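Local atomic coordinates of phytochromobilin synthase (Solanum lycopersicum, PDB entry 6KME), a protein that binds biliverdin IX alpha and probably reduces it, with electrons from ferredoxin, to phytochromobilin, the chromophore of plant phytochromes. Residues 151-156 against 176-181; 126-131 against 196-201; 109-114 against 144-149. The protein carries 1 engineered substitution. One frame throughout, in Å; residues are numbered along the deposited sequence.

Contact 1. Residues 151-156 against 176-181. With BLA (biliverdine IX alpha), chain B.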
loop_
_atom_site.group_PDB
_atom_site.type_symbol
_atom_site.label_atom_id
_atom_site.label_comp_id
_atom_site.label_asym_id
_atom_site.label_seq_id
_atom_site.Cartn_x
_atom_site.Cartn_y
_atom_site.Cartn_z
ATOM N N ILE A 151 11.127 -15.150 1.933
ATOM C CA ILE A 151 11.611 -15.237 0.554
ATOM C C ILE A 151 10.899 -16.360 -0.201
ATOM O O ILE A 151 10.539 -16.200 -1.373
ATOM C CB ILE A 151 13.146 -15.409 0.525
ATOM C CG1 ILE A 151 13.848 -14.197 1.151
ATOM C CG2 ILE A 151 13.666 -15.661 -0.908
ATOM C CD1 ILE A 151 13.233 -12.856 0.790
ATOM N N THR A 152 10.662 -17.510 0.447
ATOM C CA THR A 152 9.974 -18.602 -0.238
ATOM C C THR A 152 8.539 -18.223 -0.594
ATOM O O THR A 152 8.025 -18.639 -1.639
ATOM C CB THR A 152 10.000 -19.873 0.619
ATOM O OG1 THR A 152 9.350 -19.626 1.870
ATOM C CG2 THR A 152 11.432 -20.311 0.881
ATOM N N LEU A 153 7.880 -17.430 0.256
ATOM C CA LEU A 153 6.540 -16.953 -0.080
ATOM C C LEU A 153 6.572 -16.074 -1.332
ATOM O O LEU A 153 5.764 -16.250 -2.249
ATOM C CB LEU A 153 5.930 -16.189 1.097
ATOM C CG LEU A 153 4.640 -15.391 0.833
ATOM C CD1 LEU A 153 3.465 -16.286 0.448
ATOM C CD2 LEU A 153 4.281 -14.526 2.044
ATOM N N GLY A 154 7.502 -15.117 -1.385
ATOM C CA GLY A 154 7.615 -14.286 -2.569
ATOM C C GLY A 154 7.945 -15.086 -3.812
ATOM O O GLY A 154 7.472 -14.758 -4.909
ATOM N N LEU A 155 8.749 -16.145 -3.664
ATOM C CA LEU A 155 9.101 -16.974 -4.810
ATOM C C LEU A 155 7.889 -17.739 -5.331
ATOM O O LEU A 155 7.734 -17.916 -6.546
ATOM C CB LEU A 155 10.234 -17.928 -4.428
ATOM C CG LEU A 155 11.058 -18.522 -5.566
ATOM C CD1 LEU A 155 11.661 -17.424 -6.419
ATOM C CD2 LEU A 155 12.140 -19.424 -5.001
ATOM N N LYS A 156 7.012 -18.186 -4.430
ATOM C CA LYS A 156 5.819 -18.931 -4.835
ATOM C C LYS A 156 4.968 -18.133 -5.813
ATOM O O LYS A 156 4.522 -18.658 -6.840
ATOM C CB LYS A 156 4.995 -19.304 -3.603
ATOM C CG LYS A 156 3.729 -20.098 -3.894
ATOM C CD LYS A 156 2.907 -20.277 -2.620
ATOM C CE LYS A 156 1.805 -21.317 -2.787
ATOM N NZ LYS A 156 0.919 -21.360 -1.584
ATOM N N SER A 176 9.247 -4.179 -0.945
ATOM C CA SER A 176 10.030 -5.233 -0.311
ATOM C C SER A 176 10.500 -6.235 -1.355
ATOM O O SER A 176 10.045 -6.210 -2.497
ATOM C CB SER A 176 9.179 -5.919 0.753
ATOM O OG SER A 176 8.531 -7.050 0.208
ATOM N N PRO A 177 11.416 -7.145 -0.995
ATOM C CA PRO A 177 11.844 -8.178 -1.956
ATOM C C PRO A 177 10.771 -9.198 -2.300
ATOM O O PRO A 177 10.991 -9.993 -3.216
ATOM C CB PRO A 177 13.029 -8.864 -1.250
ATOM C CG PRO A 177 13.416 -7.948 -0.123
ATOM C CD PRO A 177 12.161 -7.245 0.273
ATOM N N ILE A 178 9.633 -9.222 -1.608
ATOM C CA ILE A 178 8.567 -10.150 -1.954
ATOM C C ILE A 178 7.404 -9.448 -2.646
ATOM O O ILE A 178 6.324 -10.035 -2.774
ATOM C CB ILE A 178 8.076 -10.944 -0.729
ATOM C CG1 ILE A 178 7.398 -10.022 0.298
ATOM C CG2 ILE A 178 9.224 -11.741 -0.118
ATOM C CD1 ILE A 178 6.648 -10.788 1.411
ATOM N N VAL A 179 7.596 -8.204 -3.100
ATOM C CA VAL A 179 6.498 -7.458 -3.710
ATOM C C VAL A 179 5.936 -8.226 -4.900
ATOM O O VAL A 179 6.671 -8.844 -5.684
ATOM C CB VAL A 179 6.943 -6.049 -4.139
ATOM C CG1 VAL A 179 8.065 -6.116 -5.218
ATOM C CG2 VAL A 179 5.757 -5.259 -4.662
ATOM N N ILE A 180 4.618 -8.232 -5.002
ATOM C CA ILE A 180 3.927 -8.677 -6.201
ATOM C C ILE A 180 3.497 -7.420 -6.947
ATOM O O ILE A 180 2.579 -6.711 -6.517
ATOM C CB ILE A 180 2.728 -9.573 -5.870
ATOM C CG1 ILE A 180 3.208 -10.870 -5.220
ATOM C CG2 ILE A 180 1.901 -9.850 -7.140
ATOM C CD1 ILE A 180 2.085 -11.687 -4.622
ATOM N N TRP A 181 4.187 -7.129 -8.045
ATOM C CA TRP A 181 3.825 -6.052 -8.963
ATOM C C TRP A 181 3.548 -6.756 -10.281
ATOM O O TRP A 181 4.441 -7.412 -10.830
ATOM C CB TRP A 181 4.943 -5.005 -9.068
ATOM C CG TRP A 181 5.038 -4.302 -10.417
ATOM C CD1 TRP A 181 6.113 -4.283 -11.270
ATOM C CD2 TRP A 181 4.007 -3.531 -11.053
ATOM N NE1 TRP A 181 5.814 -3.536 -12.397
ATOM C CE2 TRP A 181 4.530 -3.062 -12.284
ATOM C CE3 TRP A 181 2.697 -3.175 -10.692
ATOM C CZ2 TRP A 181 3.777 -2.274 -13.165
ATOM C CZ3 TRP A 181 1.953 -2.390 -11.565
ATOM C CH2 TRP A 181 2.496 -1.949 -12.791
HETATM C CHA BLA B . -1.012 1.853 -12.095
HETATM N NA BLA B . -0.317 1.554 -9.615
HETATM C C1A BLA B . -0.004 1.614 -10.983
HETATM C C2A BLA B . 1.442 1.427 -11.109
HETATM C C3A BLA B . 1.976 1.258 -9.757
HETATM C C4A BLA B . 0.867 1.342 -8.850
HETATM C CMA BLA B . 3.419 1.011 -9.311
HETATM C CAA BLA B . 2.173 1.460 -12.481
HETATM C CBA BLA B . 2.384 2.893 -12.892
HETATM C CGA BLA B . 3.752 3.435 -12.337
HETATM O O1A BLA B . 4.658 2.715 -12.642
HETATM O O2A BLA B . 3.644 4.457 -11.727
HETATM C CHB BLA B . 0.863 1.203 -7.321
HETATM N NB BLA B . 2.838 2.422 -6.600
HETATM C C1B BLA B . 1.618 1.773 -6.301
HETATM C C2B BLA B . 1.750 1.525 -4.738
HETATM C C3B BLA B . 2.829 2.242 -4.234
HETATM C C4B BLA B . 3.527 2.882 -5.437
HETATM C CMB BLA B . 0.634 0.821 -3.987
HETATM O OB BLA B . 4.457 3.667 -5.513
HETATM C CAB BLA B . 3.526 2.511 -2.923
HETATM C CBB BLA B . 4.544 3.280 -2.469
HETATM N NC BLA B . -4.735 2.205 -8.336
HETATM C C1C BLA B . -5.009 2.073 -6.955
HETATM C C2C BLA B . -6.421 2.642 -6.760
HETATM C C3C BLA B . -6.877 3.058 -8.011
HETATM C C4C BLA B . -5.786 2.783 -9.073
HETATM C CMC BLA B . -7.018 2.653 -5.347
HETATM O OC BLA B . -4.142 1.576 -6.254
HETATM C CAC BLA B . -8.200 3.677 -8.293
HETATM C CBC BLA B . -9.011 4.496 -7.588
HETATM C CHD BLA B . -5.637 2.972 -10.422
HETATM N ND BLA B . -3.174 2.315 -10.883
HETATM C C1D BLA B . -4.385 2.738 -11.247
HETATM C C2D BLA B . -4.482 3.009 -12.737
HETATM C C3D BLA B . -3.242 2.714 -13.275
HETATM C C4D BLA B . -2.338 2.254 -12.095
HETATM C CMD BLA B . -5.780 3.506 -13.345
HETATM C CAD BLA B . -2.690 2.776 -14.704
HETATM C CBD BLA B . -2.484 4.187 -15.219
HETATM C CGD BLA B . -1.297 4.991 -14.527
HETATM O O1D BLA B . -1.664 6.093 -14.160
HETATM O O2D BLA B . -0.239 4.377 -14.488
#

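Contact 2. Residues 126-131 against 196-201. With BLA (biliverdine IX alpha), chain B.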
loop_
_atom_site.group_PDB
_atom_site.type_symbol
_atom_site.label_atom_id
_atom_site.label_comp_id
_atom_site.label_asym_id
_atom_site.label_seq_id
_atom_site.Cartn_x
_atom_site.Cartn_y
_atom_site.Cartn_z
ATOM N N ILE A 126 -1.813 -4.525 -10.400
ATOM C CA ILE A 126 -1.826 -5.086 -9.050
ATOM C C ILE A 126 -0.515 -4.763 -8.340
ATOM O O ILE A 126 0.569 -5.042 -8.870
ATOM C CB ILE A 126 -2.022 -6.616 -9.087
ATOM C CG1 ILE A 126 -3.264 -7.013 -9.897
ATOM C CG2 ILE A 126 -2.043 -7.202 -7.674
ATOM C CD1 ILE A 126 -4.585 -6.601 -9.254
ATOM N N VAL A 127 -0.610 -4.211 -7.129
ATOM C CA VAL A 127 0.509 -4.186 -6.188
ATOM C C VAL A 127 0.051 -4.829 -4.879
ATOM O O VAL A 127 -0.968 -4.429 -4.297
ATOM C CB VAL A 127 1.050 -2.759 -5.955
ATOM C CG1 VAL A 127 2.107 -2.767 -4.836
ATOM C CG2 VAL A 127 1.649 -2.175 -7.225
ATOM N N LEU A 128 0.799 -5.840 -4.429
ATOM C CA LEU A 128 0.555 -6.524 -3.163
ATOM C C LEU A 128 1.894 -6.674 -2.453
ATOM O O LEU A 128 2.823 -7.265 -3.016
ATOM C CB LEU A 128 -0.093 -7.897 -3.406
ATOM C CG LEU A 128 -0.288 -8.818 -2.186
ATOM C CD1 LEU A 128 -1.233 -8.162 -1.171
ATOM C CD2 LEU A 128 -0.818 -10.170 -2.643
ATOM N N ASP A 129 2.007 -6.145 -1.226
ATOM C CA ASP A 129 3.320 -6.137 -0.593
ATOM C C ASP A 129 3.212 -5.936 0.910
ATOM O O ASP A 129 2.196 -5.465 1.438
ATOM C CB ASP A 129 4.210 -5.042 -1.185
ATOM C CG ASP A 129 5.684 -5.213 -0.835
ATOM O OD1 ASP A 129 6.133 -6.355 -0.549
ATOM O OD2 ASP A 129 6.405 -4.191 -0.853
ATOM N N LEU A 130 4.288 -6.321 1.590
ATOM C CA LEU A 130 4.574 -5.888 2.961
ATOM C C LEU A 130 5.638 -4.795 2.823
ATOM O O LEU A 130 6.837 -5.079 2.809
ATOM C CB LEU A 130 5.036 -7.074 3.811
ATOM C CG LEU A 130 3.962 -8.022 4.383
ATOM C CD1 LEU A 130 3.045 -8.631 3.308
ATOM C CD2 LEU A 130 4.572 -9.147 5.282
ATOM N N ASN A 131 5.196 -3.533 2.648
ATOM C CA ASN A 131 6.136 -2.438 2.356
ATOM C C ASN A 131 7.061 -2.228 3.558
ATOM O O ASN A 131 6.575 -2.048 4.685
ATOM C CB ASN A 131 5.423 -1.100 2.046
ATOM C CG ASN A 131 4.526 -1.110 0.766
ATOM O OD1 ASN A 131 3.560 -0.348 0.707
ATOM N ND2 ASN A 131 4.861 -1.916 -0.249
ATOM N N SER A 196 -5.609 -16.063 -3.508
ATOM C CA SER A 196 -4.729 -16.884 -2.673
ATOM C C SER A 196 -3.514 -16.093 -2.201
ATOM O O SER A 196 -3.067 -16.253 -1.059
ATOM C CB SER A 196 -4.282 -18.128 -3.442
ATOM O OG SER A 196 -5.383 -18.966 -3.750
ATOM N N ALA A 197 -2.968 -15.234 -3.070
ATOM C CA ALA A 197 -1.809 -14.413 -2.721
ATOM C C ALA A 197 -2.152 -13.396 -1.635
ATOM O O ALA A 197 -1.389 -13.223 -0.678
ATOM C CB ALA A 197 -1.269 -13.698 -3.968
ATOM N N PHE A 198 -3.269 -12.678 -1.796
ATOM C CA PHE A 198 -3.701 -11.727 -0.773
ATOM C C PHE A 198 -3.799 -12.408 0.585
ATOM O O PHE A 198 -3.310 -11.882 1.592
ATOM C CB PHE A 198 -5.050 -11.101 -1.156
ATOM C CG PHE A 198 -5.602 -10.147 -0.122
ATOM C CD1 PHE A 198 -6.347 -10.618 0.955
ATOM C CD2 PHE A 198 -5.381 -8.776 -0.234
ATOM C CE1 PHE A 198 -6.859 -9.743 1.917
ATOM C CE2 PHE A 198 -5.884 -7.889 0.714
ATOM C CZ PHE A 198 -6.630 -8.375 1.795
ATOM N N LYS A 199 -4.428 -13.584 0.628
ATOM C CA LYS A 199 -4.640 -14.275 1.899
ATOM C C LYS A 199 -3.320 -14.753 2.504
ATOM O O LYS A 199 -3.073 -14.568 3.706
ATOM C CB LYS A 199 -5.606 -15.443 1.693
ATOM C CG LYS A 199 -7.016 -15.006 1.306
ATOM C CD LYS A 199 -7.883 -16.200 0.965
ATOM C CE LYS A 199 -9.215 -15.777 0.376
ATOM N NZ LYS A 199 -10.080 -16.969 0.166
ATOM N N ASP A 200 -2.456 -15.360 1.679
ATOM C CA ASP A 200 -1.140 -15.797 2.138
ATOM C C ASP A 200 -0.297 -14.632 2.647
ATOM O O ASP A 200 0.351 -14.739 3.699
ATOM C CB ASP A 200 -0.410 -16.514 1.001
ATOM C CG ASP A 200 -0.860 -17.951 0.846
ATOM O OD1 ASP A 200 -1.635 -18.412 1.711
ATOM O OD2 ASP A 200 -0.442 -18.620 -0.126
ATOM N N TYR A 201 -0.277 -13.522 1.905
ATOM C CA TYR A 201 0.499 -12.349 2.304
ATOM C C TYR A 201 -0.083 -11.709 3.562
ATOM O O TYR A 201 0.665 -11.277 4.452
ATOM C CB TYR A 201 0.560 -11.325 1.153
ATOM C CG TYR A 201 1.720 -11.542 0.175
ATOM C CD1 TYR A 201 1.920 -12.783 -0.432
ATOM C CD2 TYR A 201 2.607 -10.514 -0.132
ATOM C CE1 TYR A 201 2.987 -12.999 -1.322
ATOM C CE2 TYR A 201 3.685 -10.720 -1.033
ATOM C CZ TYR A 201 3.865 -11.967 -1.610
ATOM O OH TYR A 201 4.911 -12.190 -2.486
HETATM C CHA BLA B . -1.012 1.853 -12.095
HETATM N NA BLA B . -0.317 1.554 -9.615
HETATM C C1A BLA B . -0.004 1.614 -10.983
HETATM C C2A BLA B . 1.442 1.427 -11.109
HETATM C C3A BLA B . 1.976 1.258 -9.757
HETATM C C4A BLA B . 0.867 1.342 -8.850
HETATM C CMA BLA B . 3.419 1.011 -9.311
HETATM C CAA BLA B . 2.173 1.460 -12.481
HETATM C CBA BLA B . 2.384 2.893 -12.892
HETATM C CGA BLA B . 3.752 3.435 -12.337
HETATM O O1A BLA B . 4.658 2.715 -12.642
HETATM O O2A BLA B . 3.644 4.457 -11.727
HETATM C CHB BLA B . 0.863 1.203 -7.321
HETATM N NB BLA B . 2.838 2.422 -6.600
HETATM C C1B BLA B . 1.618 1.773 -6.301
HETATM C C2B BLA B . 1.750 1.525 -4.738
HETATM C C3B BLA B . 2.829 2.242 -4.234
HETATM C C4B BLA B . 3.527 2.882 -5.437
HETATM C CMB BLA B . 0.634 0.821 -3.987
HETATM O OB BLA B . 4.457 3.667 -5.513
HETATM C CAB BLA B . 3.526 2.511 -2.923
HETATM C CBB BLA B . 4.544 3.280 -2.469
HETATM N NC BLA B . -4.735 2.205 -8.336
HETATM C C1C BLA B . -5.009 2.073 -6.955
HETATM C C2C BLA B . -6.421 2.642 -6.760
HETATM C C3C BLA B . -6.877 3.058 -8.011
HETATM C C4C BLA B . -5.786 2.783 -9.073
HETATM C CMC BLA B . -7.018 2.653 -5.347
HETATM O OC BLA B . -4.142 1.576 -6.254
HETATM C CAC BLA B . -8.200 3.677 -8.293
HETATM C CBC BLA B . -9.011 4.496 -7.588
HETATM C CHD BLA B . -5.637 2.972 -10.422
HETATM N ND BLA B . -3.174 2.315 -10.883
HETATM C C1D BLA B . -4.385 2.738 -11.247
HETATM C C2D BLA B . -4.482 3.009 -12.737
HETATM C C3D BLA B . -3.242 2.714 -13.275
HETATM C C4D BLA B . -2.338 2.254 -12.095
HETATM C CMD BLA B . -5.780 3.506 -13.345
HETATM C CAD BLA B . -2.690 2.776 -14.704
HETATM C CBD BLA B . -2.484 4.187 -15.219
HETATM C CGD BLA B . -1.297 4.991 -14.527
HETATM O O1D BLA B . -1.664 6.093 -14.160
HETATM O O2D BLA B . -0.239 4.377 -14.488
#

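Contact 3. Residues 109-114 against 144-149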
loop_
_atom_site.group_PDB
_atom_site.type_symbol
_atom_site.label_atom_id
_atom_site.label_comp_id
_atom_site.label_asym_id
_atom_site.label_seq_id
_atom_site.Cartn_x
_atom_site.Cartn_y
_atom_site.Cartn_z
ATOM N N ASP A 109 7.636 -1.382 14.708
ATOM C CA ASP A 109 8.270 -1.088 13.419
ATOM C C ASP A 109 7.903 -2.084 12.316
ATOM O O ASP A 109 8.716 -2.359 11.422
ATOM C CB ASP A 109 9.792 -1.035 13.593
ATOM C CG ASP A 109 10.404 -2.399 13.874
ATOM O OD1 ASP A 109 9.684 -3.306 14.346
ATOM O OD2 ASP A 109 11.618 -2.557 13.619
ATOM N N LEU A 110 6.668 -2.588 12.345
ATOM C CA LEU A 110 6.193 -3.548 11.353
ATOM C C LEU A 110 6.214 -2.969 9.940
ATOM O O LEU A 110 6.062 -1.757 9.745
ATOM C CB LEU A 110 4.759 -3.979 11.662
ATOM C CG LEU A 110 4.544 -4.949 12.810
ATOM C CD1 LEU A 110 3.189 -4.685 13.443
ATOM C CD2 LEU A 110 4.641 -6.363 12.270
ATOM N N PRO A 111 6.340 -3.829 8.932
ATOM C CA PRO A 111 6.035 -3.400 7.569
ATOM C C PRO A 111 4.586 -2.944 7.458
ATOM O O PRO A 111 3.714 -3.337 8.236
ATOM C CB PRO A 111 6.292 -4.659 6.727
ATOM C CG PRO A 111 7.267 -5.465 7.527
ATOM C CD PRO A 111 6.903 -5.194 8.978
ATOM N N ILE A 112 4.344 -2.083 6.475
ATOM C CA ILE A 112 2.999 -1.643 6.127
ATOM C C ILE A 112 2.399 -2.638 5.138
ATOM O O ILE A 112 2.963 -2.873 4.066
ATOM C CB ILE A 112 3.028 -0.226 5.544
ATOM C CG1 ILE A 112 3.366 0.764 6.662
ATOM C CG2 ILE A 112 1.709 0.087 4.867
ATOM C CD1 ILE A 112 3.777 2.151 6.174
ATOM N N PHE A 113 1.268 -3.247 5.502
ATOM C CA PHE A 113 0.589 -4.134 4.570
ATOM C C PHE A 113 -0.108 -3.293 3.514
ATOM O O PHE A 113 -0.772 -2.307 3.834
ATOM C CB PHE A 113 -0.425 -5.050 5.270
ATOM C CG PHE A 113 -1.056 -6.053 4.326
ATOM C CD1 PHE A 113 -0.412 -7.258 4.042
ATOM C CD2 PHE A 113 -2.256 -5.764 3.673
ATOM C CE1 PHE A 113 -0.969 -8.177 3.130
ATOM C CE2 PHE A 113 -2.815 -6.664 2.766
ATOM C CZ PHE A 113 -2.171 -7.880 2.498
ATOM N N CYS A 114 0.039 -3.693 2.250
ATOM C CA CYS A 114 -0.381 -2.873 1.117
ATOM C C CYS A 114 -0.995 -3.765 0.041
ATOM O O CYS A 114 -0.321 -4.656 -0.485
ATOM C CB CYS A 114 0.820 -2.092 0.574
ATOM S SG CYS A 114 0.556 -1.217 -0.990
ATOM N N GLU A 144 16.737 -8.353 7.088
ATOM C CA GLU A 144 16.857 -9.677 7.689
ATOM C C GLU A 144 15.807 -9.892 8.772
ATOM O O GLU A 144 15.257 -10.991 8.903
ATOM C CB GLU A 144 18.262 -9.865 8.261
ATOM C CG GLU A 144 19.292 -10.198 7.201
ATOM C CD GLU A 144 18.989 -11.513 6.509
ATOM O OE1 GLU A 144 19.102 -12.568 7.172
ATOM O OE2 GLU A 144 18.619 -11.490 5.313
ATOM N N LYS A 145 15.518 -8.850 9.550
ATOM C CA LYS A 145 14.561 -8.964 10.646
ATOM C C LYS A 145 13.188 -9.423 10.152
ATOM O O LYS A 145 12.493 -10.183 10.834
ATOM C CB LYS A 145 14.466 -7.613 11.365
ATOM C CG LYS A 145 13.463 -7.525 12.492
ATOM C CD LYS A 145 13.404 -6.106 13.058
ATOM C CE LYS A 145 12.541 -6.045 14.317
ATOM N NZ LYS A 145 12.503 -4.689 14.944
ATOM N N TYR A 146 12.777 -8.982 8.965
ATOM C CA TYR A 146 11.393 -9.167 8.558
ATOM C C TYR A 146 11.185 -10.030 7.322
ATOM O O TYR A 146 10.095 -10.593 7.170
ATOM C CB TYR A 146 10.714 -7.806 8.329
ATOM C CG TYR A 146 10.210 -7.198 9.621
ATOM C CD1 TYR A 146 9.220 -7.831 10.363
ATOM C CD2 TYR A 146 10.727 -6.004 10.108
ATOM C CE1 TYR A 146 8.752 -7.287 11.557
ATOM C CE2 TYR A 146 10.260 -5.447 11.297
ATOM C CZ TYR A 146 9.272 -6.097 12.017
ATOM O OH TYR A 146 8.811 -5.561 13.206
ATOM N N TYR A 147 12.171 -10.154 6.435
ATOM C CA TYR A 147 11.940 -10.830 5.162
ATOM C C TYR A 147 12.739 -12.111 4.989
ATOM O O TYR A 147 12.468 -12.853 4.041
ATOM C CB TYR A 147 12.225 -9.877 3.985
ATOM C CG TYR A 147 11.349 -8.651 4.055
ATOM C CD1 TYR A 147 10.036 -8.678 3.584
ATOM C CD2 TYR A 147 11.806 -7.485 4.650
ATOM C CE1 TYR A 147 9.211 -7.551 3.686
ATOM C CE2 TYR A 147 10.993 -6.359 4.754
ATOM C CZ TYR A 147 9.704 -6.398 4.272
ATOM O OH TYR A 147 8.916 -5.274 4.384
ATOM N N LYS A 148 13.677 -12.416 5.892
ATOM C CA LYS A 148 14.507 -13.604 5.714
ATOM C C LYS A 148 13.654 -14.852 5.532
ATOM O O LYS A 148 13.935 -15.688 4.666
ATOM C CB LYS A 148 15.451 -13.773 6.905
ATOM N N ASP A 149 12.589 -14.974 6.317
ATOM C CA ASP A 149 11.751 -16.165 6.337
ATOM C C ASP A 149 10.573 -16.090 5.370
ATOM O O ASP A 149 9.776 -17.035 5.315
ATOM C CB ASP A 149 11.252 -16.410 7.764
ATOM C CG ASP A 149 12.382 -16.818 8.712
ATOM O OD1 ASP A 149 13.351 -17.459 8.244
ATOM O OD2 ASP A 149 12.307 -16.494 9.918
#

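Contact 1. Residues 151-156 against 176-181
I178 lies directly against G154, its CB 3.8 Å from G154 CA. With no side chain on the glycine, the bare backbone of helix 151-160 is what the isoleucine meets, and the two CA atoms come within 4.3 Å of each other. The branches of I178 divide the work. CG2 stands beside the residue's own N and anti to its carbonyl carbon, which lays this methyl over the helix backbone, 3.9 Å from G154 CA. CG1 takes the tight place between N and carbonyl carbon (chi1 66°), and its extended end carries CD1 to L153 CD2 at 4.5 Å. From the other side I151 closes in: its CD1 reaches I178 CG2 at 4.3 Å and also brushes the ring of P177 at CB. Four apolar side chains, those of I151, L153, P177 and I178, together with the glycine pack the turn against the helix.

The segment 176-181 gets its shape from a type I turn running from S176 to V179, closed by V179 N to S176 O. The serine adds an ST turn: I178 N donates to S176 OG over 3.0 Å at 154°, which holds the backbone N of I178 in place. Outside the two segments, R302 binds the carbonyls of P177 and V179. After the turn the chain enters strand 180-185, at the margin of the seven-stranded antiparallel sheet, where W181 CH2 packs 3.4 Å from CAA of the biliverdin.

No hydrogen bond joins helix and turn here. The attachment is apolar and depends on shape, while the carbonyls of P177, I178 and V179 are bound by R302 and Y201.

Contact 2. Residues 126-131 against 196-201
One face of the Y201 ring carries L128 CD2, 4.0 Å above the plane and displaced toward the rim. At the edge, near the ring plane, lies D129 CA, and L130 CD1 comes in obliquely, 3.9 Å from Y201 CD2. The F198 ring is met by the other methyl of the same leucine: L128 CD1 approaches it on a slant, 4.3 Å from F198 CD2. L128 therefore wedges between two aromatic residues of the helix. With CG anti to the backbone N (chi1 174°), the two methyls are carried out to the helix, and CD2 goes deep enough to touch the helix backbone, 3.6 Å from F198 N, beside the methyl of A197. L130 CD1 also rests on the carbonyl oxygen of Y201.

This is helix-on-sheet packing in the alpha-beta-alpha sandwich of the ferredoxin-dependent bilin reductases. Strand 126-131 and helix 196-201 run nearly parallel, 10° apart in direction, with their axes 9.2 Å from each other at closest approach. The strand has a second side, and V127 belongs to it: its CG2 lies 3.5 Å from CHB, a methine bridge of the biliverdin. One strand thus holds the helix with L128 and lines the pocket with the residue before it. D129 too points away from the helix; N131 ND2 donates to its OD2 on the anti side (2.8 Å, 142°), and S176 binds the other oxygen.

With an alanine here, Y201 would probably no longer offer a ring face to L128 CD2 or a ring contact to L130 CD1, and the carbonyl of I178 would lose its hydroxyl partner. Beyond the ring, L153 of helix 151-160 and I180 of the neighbouring strand also touch Y201.

Contact 3. Residues 109-114 against 144-149
D109 is gripped through both carboxylate oxygens by two consecutive residues of the helix. K145 NZ makes a salt bridge to D109 OD2, 2.7 Å long and on the syn side, slightly out of the carboxylate plane. Y146 OH donates to D109 OD1, also at 2.7 Å, but from above that plane, 46° out of it. The two partners arrive differently: the lysine comes in head-on at the end of a fully extended chain, whereas the tyrosine side chain crosses the aspartate at a slant. D109 can take both because its CG sits between its own N and carbonyl carbon (chi1 70°), turning the carboxylate back toward the helix. The aspartate is only partly exposed and the lysine lies at the surface, so the salt bridge borders the solvent.

Inward from the charges, the Y146 ring is sandwiched. P111 CD sits 3.7 Å from the ring centroid and only 8° off the normal, a CH-pi contact over the middle of one face; the opposite face carries CG of K145, 3.9 Å above the plane and nearer the rim. D109 CG lies at the ring edge, in plane. This proline-on-tyrosine packing ties helix 141-147 to the loop that feeds strand 112-119, an inner strand of the antiparallel sheet, and C114 on that strand touches the biliverdin.

Further in, Y147 also meets the proline, its OH 3.6 Å from P111 CG as the two side chains slide past each other. That hydroxyl has its polar partner in the carbonyl of L130. L110 adds a looser touch, CD2 to Y146 CE1 at 4.3 Å, and its side chain also meets L208 of helix 188-211.

Overall arrangement
All three contacts reach one antiparallel sheet, through the adjoining strands 112-119, 123-131 and 180-185. Contacts 1 and 2 lie closest, with centres about 9 Å apart, and two probable hydrogen bonds of 2.6 Å join them: I178 O to Y201 OH and S176 OG to D129 OD1. Contact 3 is about 12 Å from contact 1 and about 13 Å from contact 2, centre to centre. Y147 links it to both, packing on S176 and probably hydrogen-bonding L130 O through its OH at 2.6 Å. Contacts 1 and 2 both touch the biliverdin, through W181 and V127. Contact 3 reaches it too, through C114 of its strand, while the Y147 side chain stays about 12 Å away.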